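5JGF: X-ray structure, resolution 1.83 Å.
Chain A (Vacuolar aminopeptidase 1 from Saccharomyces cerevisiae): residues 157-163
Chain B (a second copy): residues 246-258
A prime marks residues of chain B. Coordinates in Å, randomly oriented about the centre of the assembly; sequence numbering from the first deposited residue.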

# COMPACT_ATOMS: atom_id res chain seq x y z
N PRO A 157 -3.48 -25.10 46.92
CA PRO A 157 -4.40 -24.54 45.93
C PRO A 157 -4.51 -23.02 45.82
O PRO A 157 -5.28 -22.51 45.01
N LEU A 158 -3.75 -22.28 46.63
CA LEU A 158 -3.83 -20.83 46.57
C LEU A 158 -3.24 -20.21 45.30
O LEU A 158 -2.05 -20.35 45.03
N PRO A 159 -4.09 -19.55 44.49
CA PRO A 159 -3.55 -18.93 43.28
C PRO A 159 -3.12 -17.54 43.73
O PRO A 159 -3.95 -16.66 43.96
N VAL A 160 -1.81 -17.35 43.89
CA VAL A 160 -1.27 -16.08 44.37
C VAL A 160 -1.34 -14.94 43.36
O VAL A 160 -1.25 -13.77 43.73
N CYS A 161 -1.49 -15.26 42.08
CA CYS A 161 -1.58 -14.19 41.10
C CYS A 161 -2.43 -14.56 39.90
O CYS A 161 -2.89 -15.69 39.76
N ARG A 162 -2.63 -13.57 39.03
CA ARG A 162 -3.45 -13.74 37.84
C ARG A 162 -3.07 -12.60 36.89
O ARG A 162 -2.81 -11.49 37.33
N ILE A 163 -3.02 -12.90 35.59
CA ILE A 163 -2.69 -11.90 34.58
C ILE A 163 -4.05 -11.47 34.02
O ILE A 163 -4.66 -12.20 33.24
N GLY B 246 -15.27 -20.67 41.64
CA GLY B 246 -14.57 -19.45 42.00
C GLY B 246 -13.60 -19.70 43.14
O GLY B 246 -13.71 -20.71 43.85
N THR B 247 -12.65 -18.79 43.32
CA THR B 247 -11.65 -18.93 44.37
C THR B 247 -11.16 -17.60 44.90
O THR B 247 -11.13 -16.60 44.18
N ILE B 248 -10.77 -17.58 46.17
CA ILE B 248 -10.21 -16.39 46.78
C ILE B 248 -8.75 -16.47 46.37
O ILE B 248 -8.12 -17.52 46.52
N GLY B 249 -8.21 -15.38 45.83
CA GLY B 249 -6.84 -15.39 45.38
C GLY B 249 -5.98 -14.21 45.79
O GLY B 249 -6.45 -13.28 46.46
N GLY B 250 -4.73 -14.25 45.36
CA GLY B 250 -3.79 -13.20 45.70
C GLY B 250 -2.97 -13.71 46.86
O GLY B 250 -3.48 -14.44 47.71
N ILE B 251 -1.70 -13.34 46.92
CA ILE B 251 -0.84 -13.80 48.00
C ILE B 251 -1.37 -13.40 49.38
O ILE B 251 -1.06 -14.05 50.38
N GLY B 252 -2.17 -12.33 49.42
CA GLY B 252 -2.74 -11.87 50.67
C GLY B 252 -4.25 -12.06 50.69
O GLY B 252 -4.95 -11.53 51.55
N LYS B 253 -4.74 -12.84 49.73
CA LYS B 253 -6.16 -13.16 49.59
C LYS B 253 -7.04 -11.91 49.45
O LYS B 253 -8.14 -11.85 50.00
N HIS B 254 -6.55 -10.95 48.67
CA HIS B 254 -7.25 -9.69 48.43
C HIS B 254 -8.26 -9.79 47.28
O HIS B 254 -9.08 -8.89 47.09
N PHE B 255 -8.20 -10.88 46.51
CA PHE B 255 -9.09 -11.04 45.37
C PHE B 255 -10.02 -12.24 45.39
O PHE B 255 -9.82 -13.20 46.13
N LEU B 256 -11.02 -12.17 44.52
CA LEU B 256 -12.00 -13.23 44.34
C LEU B 256 -12.05 -13.46 42.84
O LEU B 256 -12.40 -12.55 42.08
N PHE B 257 -11.68 -14.66 42.41
CA PHE B 257 -11.70 -15.02 40.99
C PHE B 257 -12.92 -15.89 40.74
O PHE B 257 -13.13 -16.89 41.43
N ALA B 258 -13.73 -15.51 39.75
CA ALA B 258 -14.93 -16.28 39.46
C ALA B 258 -15.53 -15.89 38.13
O ALA B 258 -15.33 -14.78 37.63

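Residues 157-163 of chain A, an irregular segment, pack against a two-stranded hairpin of chain B. The strands of the hairpin are 247-249 and 255-258, and a type I turn from Gly250′ to Lys253′ lies in the loop between them. Together the two stretches bury 444 Å². Phe257′, Leu158 and Pro159 cover the most surface, and the packing is best read from them.

Phe257′ has the largest covered area. Its CA-to-CB bond points toward chain A, with chi1 near -53° (m) and chi2 at -34°. Arg162 lies over one face of the ring. The CA-to-CB bond of Arg162 also points toward the partner, and chi1, chi2 and chi3 are all t. This extended chain carries Arg162 CD to 3.7 Å from the centroid of the Phe257′ ring, 18° off the ring normal, which makes a CH-pi contact. The closest atom pair is Arg162 CD to Phe257′ CE1, at 3.6 Å. The methylene part of the arginine therefore does the packing on the ring face. Its NH1 and NH2 are hydrogen-bonded elsewhere in the structure.

Pro159 meets the same ring at its edge. Pro159 CG is 3.9 Å from Phe257′ CE2, an apolar contact near the ring plane. The proline ring is C-gamma endo and its CA-to-CB bond points sideways. Pro159 CD lies 4.0 Å from Thr247′ CG2. Thr247′ points toward chain A with chi1 m, so its methyl group faces the proline. Pro159 CD is also 3.9 Å from Ile248′ O.

Leu158 starts out sideways, but its end comes nearer to chain B. The rotamer is t for chi1 and p for chi2. Leu158 CD1 reaches the backbone of the hairpin, 3.8 Å from Gly250′ O and 3.9 Å from Ile248′ O. Leu158 CD1 also lies 4.2 Å from Lys253′ CG, so the aliphatic part of the lysine borders the leucine. Lys253′ is m at chi1 and t beyond, and it remains exposed. The side chain of Ile248′ starts sideways, but its end leads away and it takes little part.

Val160, chi1 m, packs beside Ile251′, chi1 and chi2 both t. Val160 CB and Ile251′ CB are 4.2 Å apart, and both CA-to-CB bonds point sideways. Cys161 points away, with chi1 p.

The polar link runs through backbone atoms. Gly250′ N donates a hydrogen bond to Pro159 O, 2.9 Å long and nearly straight at 170°. Next to it, Gly250′ CA approaches Val160 O at 3.3 Å in a CA-H...O contact. The bare CA of Gly249′ leaves room for Pro159 O. A CB on Gly249′ would lie only 3.1 Å from Pro159 O and would clash with Phe257′ CE2 at 2.2 Å. Gly250′ is a separate case, set within chain B: its backbone angles themselves call for glycine, and a CB on Gly250′ would point away from chain A and be crowded by Phe255′ CD1 at 3.0 Å.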

# COMPACT_ATOMS: atom_id res chain seq x y z
CB PRO A 157 -5.73 -25.16 46.34
CG PRO A 157 -5.64 -25.09 47.84
CD PRO A 157 -4.21 -25.57 48.11
CB LEU A 158 -3.14 -20.19 47.79
CG LEU A 158 -3.13 -18.65 47.78
CD1 LEU A 158 -4.54 -18.12 47.97
CD2 LEU A 158 -2.23 -18.14 48.89
CB PRO A 159 -4.75 -18.92 42.34
CG PRO A 159 -5.91 -18.72 43.27
CD PRO A 159 -5.56 -19.59 44.47
CB VAL A 160 0.19 -16.21 44.84
CG1 VAL A 160 0.28 -17.22 45.99
CG2 VAL A 160 1.09 -16.62 43.68
CB CYS A 161 -0.19 -13.75 40.66
SG CYS A 161 0.71 -15.00 39.79
CB ARG A 162 -4.92 -13.65 38.26
CG ARG A 162 -5.96 -13.61 37.15
CD ARG A 162 -7.37 -13.63 37.75
NE ARG A 162 -8.43 -13.46 36.76
CZ ARG A 162 -8.70 -12.32 36.14
NH1 ARG A 162 -7.97 -11.23 36.40
NH2 ARG A 162 -9.68 -12.25 35.25
CB ILE A 163 -1.82 -12.52 33.47
CG1 ILE A 163 -0.62 -13.23 34.10
CG2 ILE A 163 -1.33 -11.42 32.52
CD1 ILE A 163 0.22 -14.04 33.12
CB THR B 247 -10.40 -19.67 43.85
OG1 THR B 247 -10.78 -20.85 43.14
CG2 THR B 247 -9.49 -20.06 45.01
CB ILE B 248 -10.32 -16.42 48.32
CG1 ILE B 248 -11.79 -16.36 48.73
CG2 ILE B 248 -9.54 -15.26 48.93
CD1 ILE B 248 -12.52 -15.10 48.28
CB ILE B 251 0.60 -13.27 47.81
CG1 ILE B 251 1.57 -14.09 48.66
CG2 ILE B 251 0.67 -11.80 48.21
CD1 ILE B 251 3.03 -13.82 48.34
CB LYS B 253 -6.63 -14.02 50.77
CG LYS B 253 -5.88 -15.33 50.87
CD LYS B 253 -6.45 -16.25 51.94
CE LYS B 253 -5.65 -17.54 52.02
NZ LYS B 253 -6.24 -18.50 53.00
CB HIS B 254 -6.25 -8.59 48.06
CG HIS B 254 -5.24 -8.30 49.13
ND1 HIS B 254 -3.89 -8.23 48.88
CD2 HIS B 254 -5.39 -8.05 50.45
CE1 HIS B 254 -3.25 -7.94 49.99
NE2 HIS B 254 -4.14 -7.82 50.97
CB PHE B 255 -8.29 -11.13 44.07
CG PHE B 255 -7.35 -9.99 43.85
CD1 PHE B 255 -5.98 -10.16 44.03
CD2 PHE B 255 -7.82 -8.75 43.45
CE1 PHE B 255 -5.10 -9.10 43.82
CE2 PHE B 255 -6.95 -7.69 43.23
CZ PHE B 255 -5.59 -7.87 43.42
CB LEU B 256 -13.37 -12.80 44.87
CG LEU B 256 -14.52 -13.82 44.82
CD1 LEU B 256 -15.60 -13.40 45.81
CD2 LEU B 256 -15.10 -13.92 43.42
CB PHE B 257 -10.44 -15.80 40.59
CG PHE B 257 -9.14 -15.13 40.98
CD1 PHE B 257 -9.03 -13.75 40.96
CD2 PHE B 257 -8.03 -15.89 41.34
CE1 PHE B 257 -7.82 -13.12 41.29
CE2 PHE B 257 -6.82 -15.28 41.68
CZ PHE B 257 -6.71 -13.90 41.65
CB ALA B 258 -15.96 -16.07 40.58